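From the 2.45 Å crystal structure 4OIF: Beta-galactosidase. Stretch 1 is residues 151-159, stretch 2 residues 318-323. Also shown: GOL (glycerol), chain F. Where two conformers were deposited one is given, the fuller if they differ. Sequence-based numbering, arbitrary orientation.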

# COMPACT_ATOMS: atom_id res chain seq x y z
N LEU A 151 12.42 -44.56 2.14
CA LEU A 151 12.72 -44.22 3.52
C LEU A 151 11.53 -43.66 4.29
O LEU A 151 11.27 -44.04 5.43
CB LEU A 151 13.85 -43.20 3.60
CG LEU A 151 14.35 -42.99 5.03
CD1 LEU A 151 15.12 -44.22 5.48
CD2 LEU A 151 15.19 -41.73 5.16
N MET A 152 10.81 -42.76 3.65
CA MET A 152 9.78 -41.99 4.32
C MET A 152 8.82 -41.39 3.28
O MET A 152 9.19 -41.19 2.13
CB MET A 152 10.43 -40.90 5.18
CG MET A 152 9.50 -40.05 6.05
SD MET A 152 10.47 -38.93 7.12
CE MET A 152 11.58 -38.20 5.93
N TRP A 153 7.58 -41.15 3.70
CA TRP A 153 6.63 -40.46 2.86
C TRP A 153 6.66 -38.96 3.17
O TRP A 153 6.68 -38.56 4.34
CB TRP A 153 5.23 -41.02 3.06
CG TRP A 153 5.03 -42.40 2.51
CD1 TRP A 153 4.96 -43.56 3.23
CD2 TRP A 153 4.86 -42.76 1.14
NE1 TRP A 153 4.76 -44.62 2.39
CE2 TRP A 153 4.69 -44.16 1.10
CE3 TRP A 153 4.82 -42.04 -0.06
CZ2 TRP A 153 4.51 -44.85 -0.09
CZ3 TRP A 153 4.63 -42.72 -1.23
CH2 TRP A 153 4.48 -44.11 -1.25
N HIS A 154 6.65 -38.16 2.11
CA HIS A 154 6.60 -36.70 2.17
C HIS A 154 5.23 -36.30 1.63
O HIS A 154 5.05 -36.10 0.44
CB HIS A 154 7.78 -36.13 1.35
CG HIS A 154 7.83 -34.63 1.23
ND1 HIS A 154 6.77 -33.87 0.75
CD2 HIS A 154 8.85 -33.76 1.41
CE1 HIS A 154 7.13 -32.60 0.70
NE2 HIS A 154 8.39 -32.51 1.09
N VAL A 155 4.23 -36.22 2.50
CA VAL A 155 2.87 -36.10 2.01
C VAL A 155 2.53 -34.67 1.60
O VAL A 155 2.53 -33.75 2.43
CB VAL A 155 1.86 -36.59 3.05
CG1 VAL A 155 0.44 -36.51 2.49
CG2 VAL A 155 2.18 -38.01 3.39
N SER A 156 2.24 -34.52 0.31
CA SER A 156 1.98 -33.23 -0.33
C SER A 156 3.19 -32.32 -0.18
O SER A 156 4.33 -32.78 -0.11
CB SER A 156 0.75 -32.54 0.27
OG SER A 156 0.32 -31.49 -0.58
N ASN A 157 2.93 -31.01 -0.14
CA ASN A 157 3.99 -30.05 0.09
C ASN A 157 3.49 -28.72 0.66
O ASN A 157 2.60 -28.10 0.08
CB ASN A 157 4.76 -29.80 -1.20
CG ASN A 157 6.05 -29.06 -0.96
OD1 ASN A 157 7.05 -29.65 -0.57
ND2 ASN A 157 6.02 -27.75 -1.18
N GLU A 158 4.07 -28.31 1.79
CA GLU A 158 3.76 -27.04 2.45
C GLU A 158 2.27 -26.70 2.45
O GLU A 158 1.87 -25.67 1.91
CB GLU A 158 4.56 -25.89 1.81
CG GLU A 158 6.05 -25.94 2.12
CD GLU A 158 6.79 -24.65 1.77
OE1 GLU A 158 6.43 -23.98 0.77
OE2 GLU A 158 7.74 -24.32 2.52
N TYR A 159 1.47 -27.61 3.01
CA TYR A 159 0.02 -27.40 3.18
C TYR A 159 -0.31 -25.99 3.64
O TYR A 159 0.37 -25.44 4.50
CB TYR A 159 -0.54 -28.38 4.20
CG TYR A 159 -0.82 -29.79 3.72
CD1 TYR A 159 -1.68 -30.02 2.65
CD2 TYR A 159 -0.25 -30.89 4.37
CE1 TYR A 159 -1.96 -31.32 2.22
CE2 TYR A 159 -0.52 -32.18 3.96
CZ TYR A 159 -1.37 -32.40 2.89
OH TYR A 159 -1.64 -33.68 2.47
C1 GOL F . 10.44 -24.51 -2.75
O1 GOL F . 9.77 -23.30 -3.05
C2 GOL F . 9.39 -25.51 -2.32
O2 GOL F . 9.71 -26.79 -2.79
C3 GOL F . 9.22 -25.46 -0.81
O3 GOL F . 8.28 -26.40 -0.36
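Stretch 2, residues 318-323: FLLMEC

Stretch 2 runs extended across stretch 1 as a second strand, but the two are not neighbours in a hydrogen-bonded ladder. Strand 319-322 passes strand 151-154 with their N-to-C directions 56° apart, a signed crossing angle of -56°, and the axes come no nearer than 11.7 Å. At that spacing no hydrogen bond joins the stretches directly, and the contact is made by side chains, with a water and a glycerol adding bridges at one end. The register is set by two pairs: Met152 CA lies 11.1 Å from Leu319 CA, and His154 CA 9.3 Å from Met321 CA. The strands therefore advance together, residue i+2 against residue i+2.

The alternation of an extended chain sorts the side chains. Met152 and His154 point toward stretch 2, while Leu151 and Trp153 do not reach it; on the other strand Leu319 and Met321 point toward stretch 1, and Leu320 is out of reach. Glu322 also points toward stretch 1, directly after Met321. The break in alternation coincides with the backbone of Met321, whose phi/psi of -89/-36 departs from the extended values of Leu319 and Leu320 before Glu322 returns to -140/142.

Met152 spans the gap by being straight first and bent last. With chi1 and chi2 both t, it carries its sulfur far from its own backbone; chi3 of 50° (p) then turns the methyl aside. The result sets Met152 SD 3.6 Å from Leu319 CD1 and Met152 CE 4.2 Å from Met321 CE, so one flexible side chain packs against two residues of the opposing strand. Leu319 meets it in the common m, t rotamer. Met321 is folded more tightly: chi1 is t, but chi2 and chi3 are both p, curling the thioether so that its sulfur lies closest to the histidine, and its methyl sits between the histidine and the Met152 methyl. Met321 SD lies 3.6 Å from His154 CD2 and 4.7 Å from the ring centroid, 76° off the ring normal, a sulfur-aromatic contact at the ring edge.

His154, with chi1 t, extends its ring into the gap. A weak hydrogen bond from His154 ND1 to Ser156 O, 2.8 Å long, ties the ring to its own chain. From the other nitrogen the ring reaches polar territory: His154 NE2 is 2.6 Å from a water, which donates to Glu322 OE2 at 2.8 Å.

Beyond the apolar patch, carboxylates gather. Glu322, with chi1 m and chi2 t, extends its acid group, bringing Glu322 OE1 within 4.0 Å of Glu158 OE2, two like charges close together. Both of these oxygens have hydrogen-bond partners elsewhere in the structure. Asn157 and Glu158 start out sideways, and their ends come nearer. Glycerol, probably from the crystallisation liquor, completes a second bridge: Asn157 ND2 donates to glycerol O3 at 2.8 Å, and that O3 donates to Glu322 OE2 at 2.9 Å. The pattern is thioethers and a leucine making the apolar contacts, with Glu322 linked to His154 through a water.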

# COMPACT_ATOMS: atom_id res chain seq x y z
N PHE A 318 13.63 -34.01 15.05
CA PHE A 318 12.87 -33.58 13.88
C PHE A 318 13.73 -33.67 12.63
O PHE A 318 14.91 -33.95 12.70
CB PHE A 318 12.33 -32.15 14.06
CG PHE A 318 13.39 -31.08 13.99
CD1 PHE A 318 14.06 -30.66 15.14
CD2 PHE A 318 13.70 -30.47 12.78
CE1 PHE A 318 15.03 -29.68 15.08
CE2 PHE A 318 14.68 -29.47 12.70
CZ PHE A 318 15.34 -29.08 13.86
N LEU A 319 13.14 -33.45 11.47
CA LEU A 319 13.90 -33.51 10.24
C LEU A 319 13.83 -32.17 9.51
O LEU A 319 12.76 -31.70 9.13
CB LEU A 319 13.40 -34.66 9.36
CG LEU A 319 13.62 -36.08 9.93
CD1 LEU A 319 12.78 -37.14 9.22
CD2 LEU A 319 15.09 -36.48 9.93
N LEU A 320 14.99 -31.54 9.33
CA LEU A 320 15.06 -30.40 8.45
C LEU A 320 14.80 -30.92 7.04
O LEU A 320 15.61 -31.69 6.51
CB LEU A 320 16.40 -29.70 8.54
CG LEU A 320 16.53 -28.48 7.63
CD1 LEU A 320 15.49 -27.45 8.02
CD2 LEU A 320 17.94 -27.89 7.70
N MET A 321 13.67 -30.54 6.46
CA MET A 321 13.30 -31.02 5.13
C MET A 321 13.85 -30.10 4.04
O MET A 321 14.26 -30.54 2.96
CB MET A 321 11.77 -31.15 5.00
CG MET A 321 11.30 -31.79 3.69
SD MET A 321 11.73 -33.54 3.54
CE MET A 321 10.92 -34.19 4.98
N GLU A 322 13.87 -28.80 4.34
CA GLU A 322 14.40 -27.84 3.39
C GLU A 322 15.22 -26.75 4.06
O GLU A 322 14.90 -26.29 5.16
CB GLU A 322 13.27 -27.20 2.58
CG GLU A 322 12.44 -28.15 1.73
CD GLU A 322 11.19 -27.48 1.17
OE1 GLU A 322 11.05 -26.25 1.41
OE2 GLU A 322 10.37 -28.16 0.51
N CYS A 323 16.30 -26.36 3.38
CA CYS A 323 16.99 -25.09 3.60
C CYS A 323 17.75 -24.83 2.30
O CYS A 323 17.83 -25.72 1.45
CB CYS A 323 17.91 -25.13 4.82
SG CYS A 323 19.34 -26.23 4.71
O HOH W 1 10.41 -30.97 0.38